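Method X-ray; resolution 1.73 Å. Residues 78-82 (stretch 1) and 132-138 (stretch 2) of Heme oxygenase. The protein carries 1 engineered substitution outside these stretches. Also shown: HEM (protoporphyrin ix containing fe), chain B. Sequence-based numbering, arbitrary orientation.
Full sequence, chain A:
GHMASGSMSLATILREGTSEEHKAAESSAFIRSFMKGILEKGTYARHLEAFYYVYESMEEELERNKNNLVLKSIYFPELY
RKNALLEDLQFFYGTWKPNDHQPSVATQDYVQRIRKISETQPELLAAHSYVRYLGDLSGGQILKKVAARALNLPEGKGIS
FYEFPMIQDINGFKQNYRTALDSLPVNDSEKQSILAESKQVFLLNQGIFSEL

Stretch 1 (78-82) ELYRK
Stretch 2 132-138: RYLGDLS

Residues 132-138 are helical, with phi near -65° and psi near -40°, except Arg132 at -78/-64. A wider pi-type turn covers 132-134. Residues 78-79 end a 3-10 segment, with Glu78 at -55/-28 and Leu79 at -86/-19. The chain then extends at Tyr80 (-50/136), and Arg81 follows at -115/-17. The register is set by Leu79 and Tyr133, whose CA atoms lie 6.3 Å apart. The two stretches bury 290 Å² between them, and no hydrogen bond crosses the contact.

Apolar packing holds the contact together. Tyr133 (chi1 -60°, chi2 -46°) points toward stretch 1 and contributes the largest covered area. Leu79 (m, t) points toward the helix and lies over one face of the Tyr133 ring. Leu79 CB is 3.9 Å from the centroid of the Tyr133 ring and 17° off the ring normal, a CH-pi contact. Leu79 CD1 reaches Tyr133 CB at 3.6 Å. Leu79 CD2 meets Leu137 CD2 at 4.3 Å; Leu137 is t, p and points sideways. At the edge of the Tyr133 ring, near its plane, Arg81 CG is 4.1 Å from Tyr133 CE1. Tyr80 (chi1 -65°, chi2 -6°) starts away from the helix, but its ring comes back, with Tyr80 CD1 3.4 Å from Tyr133 OH.

The polar side-chain groups do not bond across the contact. Some bond within their own stretch; Tyr80 OH, Tyr133 OH, Arg81 NH2 and Asp136 OD2 bond elsewhere in the structure. Arg81 (m, m, p, chi4 -155°) points toward the helix, and its side chain turns back to the carbonyls of the two preceding residues. Arg81 NE donates to Leu79 O at 2.9 Å. Weak bonds run to Tyr80 O from Arg81 NE (3.0 Å) and Arg81 NH1 (3.1 Å). Leu79 O also touches Tyr133 CE1 at 3.4 Å. Asp136 (chi1 -63°, chi2 -25°) points toward stretch 1, where Asp136 OD2 is 3.8 Å from Arg81 CG. Its salt bridge lies within the helix: Arg132 NH2 donates to Asp136 OD1 at 2.9 Å. Arg132 is m, m, m, with chi4 174°.

Helix bonds of 2.9 Å run from Asp136 N to Arg132 O, Leu137 N to Tyr133 O, and Ser138 N to Leu134 O. Ser138 OG (chi1 -52°) also donates to Leu134 O, at 2.7 Å.

Heme packs against the helix at Gly135, where Gly135 CA is 3.2 Å from HEM C4A. An ideal CB on Gly135 would clash with HEM CHB at 2.5 Å. The oxygen of water 1 donates to Gly135 O at 2.7 Å and binds HEM FE at 2.3 Å.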

# COMPACT_ATOMS: atom_id res chain seq x y z
N GLU A 78 9.63 0.51 9.32
CA GLU A 78 10.48 -0.03 8.24
C GLU A 78 9.73 -0.06 6.91
O GLU A 78 10.35 -0.05 5.84
CB GLU A 78 10.91 -1.49 8.54
CG GLU A 78 11.80 -1.63 9.75
CD GLU A 78 11.09 -2.05 11.03
OE1 GLU A 78 9.93 -1.64 11.26
OE2 GLU A 78 11.77 -2.67 11.87
N LEU A 79 8.39 -0.19 6.98
CA LEU A 79 7.51 -0.32 5.81
C LEU A 79 7.08 1.00 5.20
O LEU A 79 6.62 0.98 4.06
CB LEU A 79 6.27 -1.15 6.18
CG LEU A 79 6.52 -2.59 6.65
CD1 LEU A 79 5.24 -3.19 7.21
CD2 LEU A 79 7.03 -3.47 5.49
N TYR A 80 7.17 2.12 5.95
CA TYR A 80 6.69 3.44 5.48
C TYR A 80 7.20 3.79 4.09
O TYR A 80 8.38 3.54 3.77
CB TYR A 80 6.97 4.56 6.49
CG TYR A 80 6.23 4.45 7.82
CD1 TYR A 80 5.27 3.46 8.04
CD2 TYR A 80 6.49 5.36 8.84
CE1 TYR A 80 4.60 3.37 9.27
CE2 TYR A 80 5.82 5.28 10.07
CZ TYR A 80 4.90 4.27 10.28
OH TYR A 80 4.24 4.23 11.48
N ARG A 81 6.28 4.31 3.26
CA ARG A 81 6.49 4.59 1.83
C ARG A 81 6.45 6.04 1.43
O ARG A 81 6.89 6.35 0.32
CB ARG A 81 5.45 3.79 0.98
CG ARG A 81 5.41 2.26 1.18
CD ARG A 81 6.63 1.53 0.64
NE ARG A 81 7.79 1.63 1.54
CZ ARG A 81 9.06 1.53 1.15
NH1 ARG A 81 10.04 1.63 2.03
NH2 ARG A 81 9.35 1.30 -0.12
N LYS A 82 5.89 6.95 2.29
CA LYS A 82 5.73 8.37 1.94
C LYS A 82 7.02 9.00 1.37
O LYS A 82 6.97 9.63 0.31
CB LYS A 82 5.20 9.18 3.14
CG LYS A 82 5.08 10.68 2.95
CD LYS A 82 4.88 11.35 4.30
CE LYS A 82 5.62 12.65 4.38
NZ LYS A 82 5.53 13.24 5.74
N ARG A 132 -1.92 -2.86 1.76
CA ARG A 132 -0.83 -2.10 1.16
C ARG A 132 0.59 -2.64 1.52
O ARG A 132 1.30 -3.06 0.61
CB ARG A 132 -0.95 -0.58 1.44
CG ARG A 132 -2.05 0.15 0.61
CD ARG A 132 -2.14 -0.16 -0.91
NE ARG A 132 -0.83 -0.19 -1.59
CZ ARG A 132 -0.61 -0.55 -2.85
NH1 ARG A 132 -1.63 -0.87 -3.65
NH2 ARG A 132 0.63 -0.61 -3.32
N TYR A 133 1.03 -2.61 2.80
CA TYR A 133 2.43 -3.00 3.11
C TYR A 133 2.78 -4.43 2.85
O TYR A 133 3.87 -4.67 2.32
CB TYR A 133 2.81 -2.66 4.54
CG TYR A 133 2.72 -1.20 4.90
CD1 TYR A 133 3.24 -0.22 4.06
CD2 TYR A 133 2.22 -0.81 6.13
CE1 TYR A 133 3.20 1.13 4.41
CE2 TYR A 133 2.18 0.53 6.51
CZ TYR A 133 2.67 1.50 5.64
OH TYR A 133 2.60 2.81 6.02
N LEU A 134 1.91 -5.41 3.22
CA LEU A 134 2.34 -6.78 2.95
C LEU A 134 2.40 -7.04 1.43
O LEU A 134 3.31 -7.72 0.98
CB LEU A 134 1.51 -7.85 3.72
CG LEU A 134 2.05 -9.29 3.63
CD1 LEU A 134 3.54 -9.40 4.04
CD2 LEU A 134 1.18 -10.25 4.41
N GLY A 135 1.52 -6.39 0.67
CA GLY A 135 1.53 -6.45 -0.79
C GLY A 135 2.81 -5.84 -1.35
O GLY A 135 3.45 -6.43 -2.23
N ASP A 136 3.20 -4.66 -0.81
CA ASP A 136 4.42 -3.94 -1.24
C ASP A 136 5.67 -4.79 -0.97
O ASP A 136 6.53 -4.93 -1.83
CB ASP A 136 4.59 -2.62 -0.49
CG ASP A 136 3.51 -1.58 -0.69
OD1 ASP A 136 2.84 -1.61 -1.75
OD2 ASP A 136 3.36 -0.72 0.19
N LEU A 137 5.76 -5.35 0.23
CA LEU A 137 6.90 -6.20 0.56
C LEU A 137 6.93 -7.46 -0.33
O LEU A 137 8.00 -7.85 -0.78
CB LEU A 137 6.87 -6.57 2.04
CG LEU A 137 8.20 -7.08 2.61
CD1 LEU A 137 9.31 -6.06 2.43
CD2 LEU A 137 8.04 -7.41 4.05
N SER A 138 5.75 -8.06 -0.60
CA SER A 138 5.66 -9.28 -1.42
C SER A 138 5.97 -9.06 -2.90
O SER A 138 6.63 -9.91 -3.50
CB SER A 138 4.31 -9.96 -1.24
OG SER A 138 4.06 -10.16 0.14
CHA HEM B . 0.91 -10.78 -2.59
CHB HEM B . -1.71 -6.84 -2.35
CHC HEM B . -1.11 -6.28 -7.06
CHD HEM B . 2.15 -9.62 -7.04
C1A HEM B . 0.16 -9.76 -2.13
C2A HEM B . -0.32 -9.66 -0.78
C3A HEM B . -1.08 -8.57 -0.73
C4A HEM B . -1.05 -7.98 -2.00
CMA HEM B . -1.78 -8.02 0.44
CAA HEM B . -0.04 -10.60 0.36
CBA HEM B . -0.90 -11.89 0.32
CGA HEM B . -0.69 -12.68 1.54
O1A HEM B . -1.59 -12.89 2.29
O2A HEM B . 0.44 -13.09 1.77
C1B HEM B . -1.81 -6.33 -3.64
C2B HEM B . -2.65 -5.20 -4.00
C3B HEM B . -2.47 -5.07 -5.33
C4B HEM B . -1.53 -6.12 -5.76
CMB HEM B . -3.49 -4.35 -3.12
CAB HEM B . -3.03 -4.15 -6.24
CBB HEM B . -4.00 -3.53 -5.80
C1C HEM B . -0.07 -7.02 -7.49
C2C HEM B . 0.63 -6.87 -8.71
C3C HEM B . 1.57 -7.83 -8.69
C4C HEM B . 1.47 -8.53 -7.43
CMC HEM B . 0.36 -5.83 -9.81
CAC HEM B . 2.52 -8.07 -9.75
CBC HEM B . 3.60 -8.69 -9.53
C1D HEM B . 2.00 -10.29 -5.84
C2D HEM B . 2.75 -11.52 -5.50
C3D HEM B . 2.43 -11.81 -4.26
C4D HEM B . 1.47 -10.78 -3.84
CMD HEM B . 3.73 -12.24 -6.36
CAD HEM B . 2.91 -13.01 -3.49
CBD HEM B . 4.31 -12.89 -3.01
CGD HEM B . 4.76 -14.08 -2.22
O1D HEM B . 4.00 -14.85 -1.78
O2D HEM B . 5.93 -14.20 -2.04
NA HEM B . -0.35 -8.72 -2.81
NB HEM B . -1.26 -6.78 -4.71
NC HEM B . 0.46 -8.01 -6.80
ND HEM B . 1.27 -9.91 -4.81
FE HEM B . 0.04 -8.40 -4.78
O HOH W 1 1.79 -7.02 -4.33